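Local coordinates for rhamnogalacturonan endolyase YesW (Bacillus subtilis, PDB 2ZUX), which cleaves the rhamnogalacturonan backbone of plant cell-wall pectin by endo-type beta-elimination, releasing unsaturated oligosaccharides, and needs calcium or manganese for activity, at residues A[26-29]-A[30-33]; A[239-242]-A[243-246]; A[251-254]-A[255-258]; A[334-337]-A[338-342]. All blocks are in the same frame, centred on the assembly; numbering follows the deposited sequence.

Interaction 1 (A[26-29]-A[30-33])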
loop_
_atom_site.group_PDB
_atom_site.type_symbol
_atom_site.label_atom_id
_atom_site.label_comp_id
_atom_site.label_asym_id
_atom_site.label_seq_id
_atom_site.Cartn_x
_atom_site.Cartn_y
_atom_site.Cartn_z
ATOM N N ARG A 26 -14.130 3.145 -13.820
ATOM C CA ARG A 26 -14.507 2.513 -12.563
ATOM C C ARG A 26 -15.951 2.075 -12.530
ATOM O O ARG A 26 -16.836 2.764 -13.049
ATOM C CB ARG A 26 -14.308 3.481 -11.407
ATOM C CG ARG A 26 -12.881 3.887 -11.153
ATOM C CD ARG A 26 -12.828 5.056 -10.206
ATOM N NE ARG A 26 -11.467 5.321 -9.761
ATOM C CZ ARG A 26 -10.983 6.520 -9.443
ATOM N NH1 ARG A 26 -11.721 7.617 -9.566
ATOM N NH2 ARG A 26 -9.729 6.618 -9.015
ATOM N N PHE A 27 -16.169 0.932 -11.888
ATOM C CA PHE A 27 -17.472 0.546 -11.368
ATOM C C PHE A 27 -17.416 0.960 -9.898
ATOM O O PHE A 27 -16.638 0.402 -9.120
ATOM C CB PHE A 27 -17.629 -0.965 -11.556
ATOM C CG PHE A 27 -18.962 -1.543 -11.117
ATOM C CD1 PHE A 27 -20.167 -0.858 -11.298
ATOM C CD2 PHE A 27 -18.999 -2.823 -10.572
ATOM C CE1 PHE A 27 -21.380 -1.445 -10.900
ATOM C CE2 PHE A 27 -20.202 -3.416 -10.186
ATOM C CZ PHE A 27 -21.388 -2.727 -10.350
ATOM N N LEU A 28 -18.195 1.975 -9.535
ATOM C CA LEU A 28 -18.100 2.595 -8.210
ATOM C C LEU A 28 -18.893 1.831 -7.165
ATOM O O LEU A 28 -19.951 1.275 -7.469
ATOM C CB LEU A 28 -18.574 4.054 -8.268
ATOM C CG LEU A 28 -17.742 4.988 -9.156
ATOM C CD1 LEU A 28 -18.479 6.297 -9.382
ATOM C CD2 LEU A 28 -16.346 5.251 -8.581
ATOM N N GLY A 29 -18.381 1.811 -5.934
ATOM C CA GLY A 29 -18.992 1.070 -4.825
ATOM C C GLY A 29 -20.401 1.507 -4.482
ATOM O O GLY A 29 -21.118 0.802 -3.768
ATOM N N THR A 30 -20.785 2.676 -4.981
ATOM C CA THR A 30 -22.123 3.224 -4.768
ATOM C C THR A 30 -23.109 2.765 -5.847
ATOM O O THR A 30 -24.303 3.092 -5.781
ATOM C CB THR A 30 -22.089 4.764 -4.751
ATOM O OG1 THR A 30 -21.452 5.230 -5.945
ATOM C CG2 THR A 30 -21.333 5.280 -3.525
ATOM N N GLU A 31 -22.623 1.998 -6.822
ATOM C CA GLU A 31 -23.448 1.577 -7.954
ATOM C C GLU A 31 -23.920 0.136 -7.820
ATOM O O GLU A 31 -23.192 -0.728 -7.328
ATOM C CB GLU A 31 -22.699 1.804 -9.275
ATOM C CG GLU A 31 -22.391 3.274 -9.514
ATOM C CD GLU A 31 -21.605 3.549 -10.786
ATOM O OE1 GLU A 31 -20.557 2.914 -11.028
ATOM O OE2 GLU A 31 -22.024 4.446 -11.545
ATOM N N ASN A 32 -25.159 -0.099 -8.247
ATOM C CA ASN A 32 -25.778 -1.425 -8.237
ATOM C C ASN A 32 -25.351 -2.271 -9.433
ATOM O O ASN A 32 -24.859 -1.742 -10.432
ATOM C CB ASN A 32 -27.307 -1.293 -8.225
ATOM C CG ASN A 32 -27.848 -0.826 -6.882
ATOM O OD1 ASN A 32 -27.271 -1.101 -5.828
ATOM N ND2 ASN A 32 -28.979 -0.129 -6.915
ATOM N N ALA A 33 -25.568 -3.583 -9.335
ATOM C CA ALA A 33 -25.251 -4.516 -10.411
ATOM C C ALA A 33 -26.005 -4.211 -11.704
ATOM O O ALA A 33 -25.569 -4.594 -12.782
ATOM C CB ALA A 33 -25.531 -5.951 -9.968
#
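The carboxylate of Glu-31 folds back over the turn it ends and takes the backbone amide of Leu-28, N to OE1 2.9 Å, in a bond bent only slightly (163°) that reaches OE1 on its anti side. The reverse bond, from Glu-31 N to Leu-28 O at 2.8 Å, closes the turn, so one residue both donates to and accepts from Leu-28. CG of Glu-31 stands anti to the carbonyl carbon (chi1 -62°) and the chain runs extended beyond it, which carries OE1 back along the turn to within 3.6 Å of Leu-28 CB. The other oxygen, OE2, forms a salt bridge with Arg-10, whose guanidinium also bonds Arg-26 O. Phe-27 completes the close-packed side. Its ring presents an edge to Asn-32 O, 3.5 Å from CE1 and in the ring plane, while CD1 lies 3.8 Å from Glu-31 OE1; Tyr-539 stacks on this ring and Arg-537 makes a cation-pi contact with it. The other side is looser: Thr-30 is exposed and reaches Leu-28 CB only through OG1 at 3.9 Å, and the CB bond of Asn-32 is directed away from 26-29. With an alanine at Glu-31, the Leu-28 amide would probably lose its carboxylate acceptor and Arg-10 its charged mate. Leu-28 to Glu-31 is a type I beta turn, set in the connection between strands 20-24 and 36-41 of the N-terminal beta-sheet domain.

Interaction 2 (A[239-242]-A[243-246])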
loop_
_atom_site.group_PDB
_atom_site.type_symbol
_atom_site.label_atom_id
_atom_site.label_comp_id
_atom_site.label_asym_id
_atom_site.label_seq_id
_atom_site.Cartn_x
_atom_site.Cartn_y
_atom_site.Cartn_z
ATOM N N GLY A 239 0.288 20.794 2.601
ATOM C CA GLY A 239 1.399 20.304 3.412
ATOM C C GLY A 239 1.569 21.102 4.695
ATOM O O GLY A 239 2.581 20.971 5.376
ATOM N N LYS A 240 0.590 21.943 5.018
ATOM C CA LYS A 240 0.656 22.772 6.222
ATOM C C LYS A 240 0.417 21.918 7.465
ATOM O O LYS A 240 -0.457 21.054 7.472
ATOM C CB LYS A 240 -0.385 23.897 6.141
ATOM C CG LYS A 240 -0.376 24.868 7.315
ATOM C CD LYS A 240 -1.474 25.913 7.171
ATOM C CE LYS A 240 -2.868 25.293 7.239
ATOM N NZ LYS A 240 -3.949 26.328 7.154
ATOM N N GLU A 241 1.194 22.176 8.514
ATOM C CA GLU A 241 0.978 21.529 9.804
ATOM C C GLU A 241 -0.429 21.854 10.319
ATOM O O GLU A 241 -0.797 23.032 10.420
ATOM C CB GLU A 241 2.015 22.032 10.811
ATOM C CG GLU A 241 1.836 21.502 12.234
ATOM C CD GLU A 241 2.637 22.283 13.248
ATOM O OE1 GLU A 241 2.756 23.519 13.104
ATOM O OE2 GLU A 241 3.144 21.672 14.208
ATOM N N LEU A 242 -1.216 20.828 10.629
ATOM C CA LEU A 242 -2.528 21.032 11.252
ATOM C C LEU A 242 -2.462 20.868 12.764
ATOM O O LEU A 242 -2.941 21.720 13.513
ATOM C CB LEU A 242 -3.580 20.087 10.663
ATOM C CG LEU A 242 -3.972 20.337 9.205
ATOM C CD1 LEU A 242 -4.882 19.227 8.691
ATOM C CD2 LEU A 242 -4.647 21.711 9.038
ATOM N N VAL A 243 -1.857 19.771 13.209
ATOM C CA VAL A 243 -1.675 19.494 14.635
ATOM C C VAL A 243 -0.421 18.652 14.810
ATOM O O VAL A 243 -0.142 17.762 13.993
ATOM C CB VAL A 243 -2.906 18.769 15.253
ATOM C CG1 VAL A 243 -3.196 17.461 14.531
ATOM C CG2 VAL A 243 -2.715 18.525 16.744
ATOM N N THR A 244 0.327 18.950 15.865
ATOM C CA THR A 244 1.497 18.175 16.262
ATOM C C THR A 244 1.393 17.844 17.743
ATOM O O THR A 244 1.102 18.720 18.560
ATOM C CB THR A 244 2.787 18.948 15.974
ATOM O OG1 THR A 244 2.921 19.100 14.561
ATOM C CG2 THR A 244 4.008 18.214 16.491
ATOM N N ALA A 245 1.604 16.571 18.073
ATOM C CA ALA A 245 1.605 16.099 19.463
ATOM C C ALA A 245 2.914 15.364 19.716
ATOM O O ALA A 245 3.633 15.062 18.771
ATOM C CB ALA A 245 0.424 15.182 19.705
ATOM N N ASN A 246 3.237 15.093 20.976
ATOM C CA ASN A 246 4.354 14.203 21.275
ATOM C C ASN A 246 4.053 12.821 20.705
ATOM O O ASN A 246 2.919 12.339 20.791
ATOM C CB ASN A 246 4.619 14.131 22.779
ATOM C CG ASN A 246 5.276 15.396 23.323
ATOM O OD1 ASN A 246 4.834 15.956 24.330
ATOM N ND2 ASN A 246 6.338 15.839 22.673
#
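Glu-241 and Thr-244 meet on one side of a classic beta bulge in strand 241-246, an outermost strand of a four-stranded antiparallel sheet of the beta-propeller; Leu-242 and Val-243 both face Val-233 of the neighbouring strand 230-235 and are joined to it by backbone hydrogen bonds. Nonpolar contact belongs to these two bulged residues, whose side chains touch Phe-299 in the next sheet along the chain, and ionic contact to Glu-241, whose OE1 forms a salt bridge with Lys-208. The remaining polar interaction is local. The Glu-241 chain is extended, with CG trans to the backbone N (chi1 176°), and this lays the carboxylate along the strand until it meets the Thr-244 side chain crossing it at about a right angle. Two carbon contacts accompany the meeting: CG of Glu-241 approaches Thr-244 OG1 at 3.5 Å, and CB of Thr-244 lies 3.3 Å from Glu-241 OE2. The Thr-244 hydroxyl has a further hydrogen bond with OG1 of Thr-232, across the hairpin. Replacing Glu-241 by a leucine would probably deprive Lys-208 of its counter-charge and the Thr-244 hydroxyl of its carboxylate acceptor. The bond between the two side chains is short: Thr-244 OG1 donates to Glu-241 OE2 over 2.6 Å, and OE2 receives it on its anti lone pair, directed away from OE1.

Interaction 3 (A[251-254]-A[255-258])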
loop_
_atom_site.group_PDB
_atom_site.type_symbol
_atom_site.label_atom_id
_atom_site.label_comp_id
_atom_site.label_asym_id
_atom_site.label_seq_id
_atom_site.Cartn_x
_atom_site.Cartn_y
_atom_site.Cartn_z
ATOM N N ARG A 251 10.057 7.020 23.029
ATOM C CA ARG A 251 11.331 6.303 22.999
ATOM C C ARG A 251 11.681 5.633 24.334
ATOM O O ARG A 251 12.115 4.487 24.361
ATOM C CB ARG A 251 12.459 7.250 22.578
ATOM C CG ARG A 251 13.786 6.564 22.346
ATOM C CD ARG A 251 14.892 7.575 22.149
ATOM N NE ARG A 251 14.750 8.320 20.896
ATOM C CZ ARG A 251 14.511 9.627 20.801
ATOM N NH1 ARG A 251 14.371 10.389 21.883
ATOM N NH2 ARG A 251 14.419 10.178 19.600
ATOM N N GLY A 252 11.506 6.356 25.435
ATOM C CA GLY A 252 12.067 5.917 26.711
ATOM C C GLY A 252 13.570 5.751 26.557
ATOM O O GLY A 252 14.237 6.593 25.948
ATOM N N ASN A 253 14.109 4.659 27.097
ATOM C CA ASN A 253 15.524 4.343 26.934
ATOM C C ASN A 253 15.723 3.497 25.690
ATOM O O ASN A 253 14.987 2.540 25.466
ATOM C CB ASN A 253 16.055 3.556 28.134
ATOM C CG ASN A 253 15.700 4.188 29.457
ATOM O OD1 ASN A 253 14.986 3.594 30.269
ATOM N ND2 ASN A 253 16.191 5.397 29.686
ATOM N N VAL A 254 16.733 3.828 24.898
ATOM C CA VAL A 254 17.070 3.035 23.719
ATOM C C VAL A 254 17.155 1.546 24.085
ATOM O O VAL A 254 16.613 0.690 23.379
ATOM C CB VAL A 254 18.384 3.535 23.067
ATOM C CG1 VAL A 254 18.925 2.529 22.057
ATOM C CG2 VAL A 254 18.179 4.905 22.409
ATOM N N SER A 255 17.815 1.242 25.206
ATOM C CA SER A 255 18.025 -0.142 25.625
ATOM C C SER A 255 16.747 -0.901 25.990
ATOM O O SER A 255 16.762 -2.129 26.014
ATOM C CB SER A 255 19.023 -0.202 26.782
ATOM O OG SER A 255 18.510 0.484 27.901
ATOM N N ASP A 256 15.651 -0.179 26.238
ATOM C CA ASP A 256 14.344 -0.804 26.517
ATOM C C ASP A 256 13.925 -1.728 25.377
ATOM O O ASP A 256 13.150 -2.668 25.575
ATOM C CB ASP A 256 13.237 0.247 26.681
ATOM C CG ASP A 256 13.412 1.141 27.903
ATOM O OD1 ASP A 256 14.230 0.826 28.793
ATOM O OD2 ASP A 256 12.700 2.170 27.970
ATOM N N TRP A 257 14.418 -1.437 24.177
ATOM C CA TRP A 257 13.933 -2.083 22.965
ATOM C C TRP A 257 14.737 -3.305 22.550
ATOM O O TRP A 257 14.348 -4.020 21.635
ATOM C CB TRP A 257 13.856 -1.050 21.838
ATOM C CG TRP A 257 12.949 0.095 22.221
ATOM C CD1 TRP A 257 13.309 1.244 22.855
ATOM C CD2 TRP A 257 11.531 0.163 22.047
ATOM N NE1 TRP A 257 12.214 2.038 23.071
ATOM C CE2 TRP A 257 11.104 1.399 22.578
ATOM C CE3 TRP A 257 10.579 -0.699 21.479
ATOM C CZ2 TRP A 257 9.765 1.796 22.568
ATOM C CZ3 TRP A 257 9.242 -0.305 21.472
ATOM C CH2 TRP A 257 8.853 0.937 22.006
ATOM N N GLY A 258 15.866 -3.539 23.221
ATOM C CA GLY A 258 16.618 -4.775 23.004
ATOM C C GLY A 258 18.049 -4.630 22.522
ATOM O O GLY A 258 18.744 -5.630 22.382
HETATM O O HOH W 1 10.741 2.473 26.143
#
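The indole of Trp-257 meets the preceding residues at its edge: NE1 donates to Arg-251 O at 2.8 Å, nearly straight (175°), with the acceptor in the ring plane and the donor in the carbonyl plane. Val-254 O also lies in the indole plane, at the ring edge, 3.4 Å from CD1. Lys-291 makes a cation-pi contact with the ring. CG of Trp-257 stands anti to the carbonyl carbon (chi1 -58°), which turns the pyrrole edge back toward the Arg-251 carbonyl. The second flat group, the Asp-256 carboxylate, is approached from above its plane by Asn-253 N, 3.0 Å from OD2. One water donates to both Asp-256 OD2 and Arg-251 O, giving that carbonyl a second donor beside the indole. The Arg-251 guanidinium leads elsewhere, to a salt bridge with Glu-229 and the carbonyl of Gly-227. Asp-256 N to Asn-253 O, at 2.9 Å, and Trp-257 N to Val-254 O, at 3.2 Å, are backbone bonds of the short helical turn. The Asp-256 carboxylate, turned back onto the backbone amide of Asn-253, thus closes over the first turn of a short 3-10 segment, in the loop between strands 241-246 and 268-273 of the propeller.

Interaction 4 (A[334-337]-A[338-342]). With CA (calcium ion), chain L; CA (calcium ion), chain K.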
loop_
_atom_site.group_PDB
_atom_site.type_symbol
_atom_site.label_atom_id
_atom_site.label_comp_id
_atom_site.label_asym_id
_atom_site.label_seq_id
_atom_site.Cartn_x
_atom_site.Cartn_y
_atom_site.Cartn_z
ATOM N N ASP A 334 -12.662 -10.854 12.556
ATOM C CA ASP A 334 -13.584 -11.538 13.473
ATOM C C ASP A 334 -15.060 -11.272 13.175
ATOM O O ASP A 334 -15.938 -11.768 13.886
ATOM C CB ASP A 334 -13.225 -11.242 14.944
ATOM C CG ASP A 334 -13.274 -9.765 15.280
ATOM O OD1 ASP A 334 -13.798 -8.988 14.459
ATOM O OD2 ASP A 334 -12.786 -9.371 16.365
ATOM N N GLY A 335 -15.326 -10.481 12.137
ATOM C CA GLY A 335 -16.683 -10.265 11.639
ATOM C C GLY A 335 -17.532 -9.228 12.360
ATOM O O GLY A 335 -18.740 -9.144 12.107
ATOM N N ASP A 336 -16.922 -8.436 13.243
ATOM C CA ASP A 336 -17.668 -7.417 14.000
ATOM C C ASP A 336 -17.754 -6.052 13.285
ATOM O O ASP A 336 -18.287 -5.087 13.844
ATOM C CB ASP A 336 -17.118 -7.275 15.438
ATOM C CG ASP A 336 -15.678 -6.780 15.486
ATOM O OD1 ASP A 336 -15.148 -6.373 14.432
ATOM O OD2 ASP A 336 -15.054 -6.818 16.574
ATOM N N GLY A 337 -17.224 -5.974 12.061
ATOM C CA GLY A 337 -17.227 -4.736 11.270
ATOM C C GLY A 337 -16.044 -3.818 11.546
ATOM O O GLY A 337 -15.776 -2.880 10.792
ATOM N N LYS A 338 -15.341 -4.104 12.637
ATOM C CA LYS A 338 -14.227 -3.294 13.110
ATOM C C LYS A 338 -12.907 -3.945 12.710
ATOM O O LYS A 338 -12.789 -5.169 12.697
ATOM C CB LYS A 338 -14.309 -3.155 14.625
ATOM C CG LYS A 338 -15.643 -2.589 15.096
ATOM C CD LYS A 338 -15.720 -2.506 16.603
ATOM C CE LYS A 338 -17.066 -1.940 17.047
ATOM N NZ LYS A 338 -18.191 -2.872 16.745
ATOM N N ASP A 339 -11.916 -3.126 12.375
ATOM C CA ASP A 339 -10.622 -3.648 11.931
ATOM C C ASP A 339 -9.723 -4.097 13.067
ATOM O O ASP A 339 -9.610 -3.437 14.096
ATOM C CB ASP A 339 -9.882 -2.611 11.081
ATOM C CG ASP A 339 -10.494 -2.434 9.713
ATOM O OD1 ASP A 339 -11.076 -3.409 9.183
ATOM O OD2 ASP A 339 -10.400 -1.319 9.170
ATOM N N GLU A 340 -9.091 -5.238 12.834
ATOM C CA GLU A 340 -8.017 -5.736 13.658
ATOM C C GLU A 340 -6.694 -5.539 12.918
ATOM O O GLU A 340 -6.669 -5.225 11.714
ATOM C CB GLU A 340 -8.262 -7.212 13.974
ATOM C CG GLU A 340 -9.389 -7.448 15.009
ATOM C CD GLU A 340 -10.796 -7.275 14.431
ATOM O OE1 GLU A 340 -11.071 -7.767 13.309
ATOM O OE2 GLU A 340 -11.659 -6.639 15.102
ATOM N N ILE A 341 -5.598 -5.720 13.642
ATOM C CA ILE A 341 -4.256 -5.499 13.111
ATOM C C ILE A 341 -3.507 -6.830 13.104
ATOM O O ILE A 341 -3.370 -7.470 14.150
ATOM C CB ILE A 341 -3.490 -4.472 13.969
ATOM C CG1 ILE A 341 -4.242 -3.134 14.023
ATOM C CG2 ILE A 341 -2.070 -4.278 13.436
ATOM C CD1 ILE A 341 -3.951 -2.304 15.260
ATOM N N ILE A 342 -3.041 -7.240 11.924
ATOM C CA ILE A 342 -2.211 -8.429 11.789
ATOM C C ILE A 342 -0.763 -7.954 11.839
ATOM O O ILE A 342 -0.255 -7.351 10.884
ATOM C CB ILE A 342 -2.507 -9.208 10.481
ATOM C CG1 ILE A 342 -3.985 -9.633 10.402
ATOM C CG2 ILE A 342 -1.590 -10.429 10.355
ATOM C CD1 ILE A 342 -4.468 -10.461 11.586
HETATM CA CA CA L . -13.310 -7.086 13.622
HETATM CA CA CA K . -12.736 -7.070 17.156
#
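Asp-334 sets its carboxylate across that of Glu-340, the planes 56° apart, with OD1 and OE1 only 3.2 Å from each other because both bind the same calcium ion. This is the calcium of chain L, which Asp-334 OD1 and Asp-336 OD1 each approach at 2.1 Å. Lys-338 supplies its backbone carbonyl, and Glu-340 grips the ion with both oxygens, OE1 at 2.4 Å and OE2 at 2.3 Å. Asp-332 adds the remaining ligand. The second calcium, of chain K, sits on the other oxygens of the two aspartates, so each carboxylate bridges the pair: Asp-334 OD2 and Asp-336 OD2 both lie 2.4 Å from it. Glu-340 OE2 is shared by the two metals, and Asp-349 and His-350 complete the second site. The Glu-340 chain is bent at chi2 (76°), which brings its carboxylate back over the loop to lie beside both ions; its OE1 is also hydrogen-bonded to Val-333. The two calcium ions would be expected to offset the negative charge of the five carboxylates gathered round them, Asp-332 and Asp-349 included. The loop is also tied by hydrogen bonds. Lys-338 N donates to Asp-336 OD1 over 2.9 Å, from above the carboxylate plane, and a weak bond joins Asp-336 N to Asp-334 OD1. Alternate acidic residues, a backbone carbonyl and a bidentate glutamate form a DxDxDG-type calcium-binding loop like that of an EF-hand, but leading into strand 340-343 of the propeller rather than into a helix.

How the interactions relate
From the N terminus, interaction 1 comes first, turning the chain between strands 20-24 and 36-41 of the N-terminal beta-sheet domain; its outside partners Arg-537, Tyr-539 and Lys-577 tie that domain to the C-terminal part of the chain. The other three lie in the family 11 domain. Interaction 2 lies on the outer strand of a hairpin, interaction 3 in the loop that follows it, and interaction 4 spans the loop after strand 329-331 and the start of strand 340-343. Each is local, closing only its own short turn, bulge or metal loop, and none encloses or crosses another. Interactions 2 and 3 come within about 9 Å at their nearest atoms, whereas interactions 1 and 3 lie on opposite sides of the chain's centre.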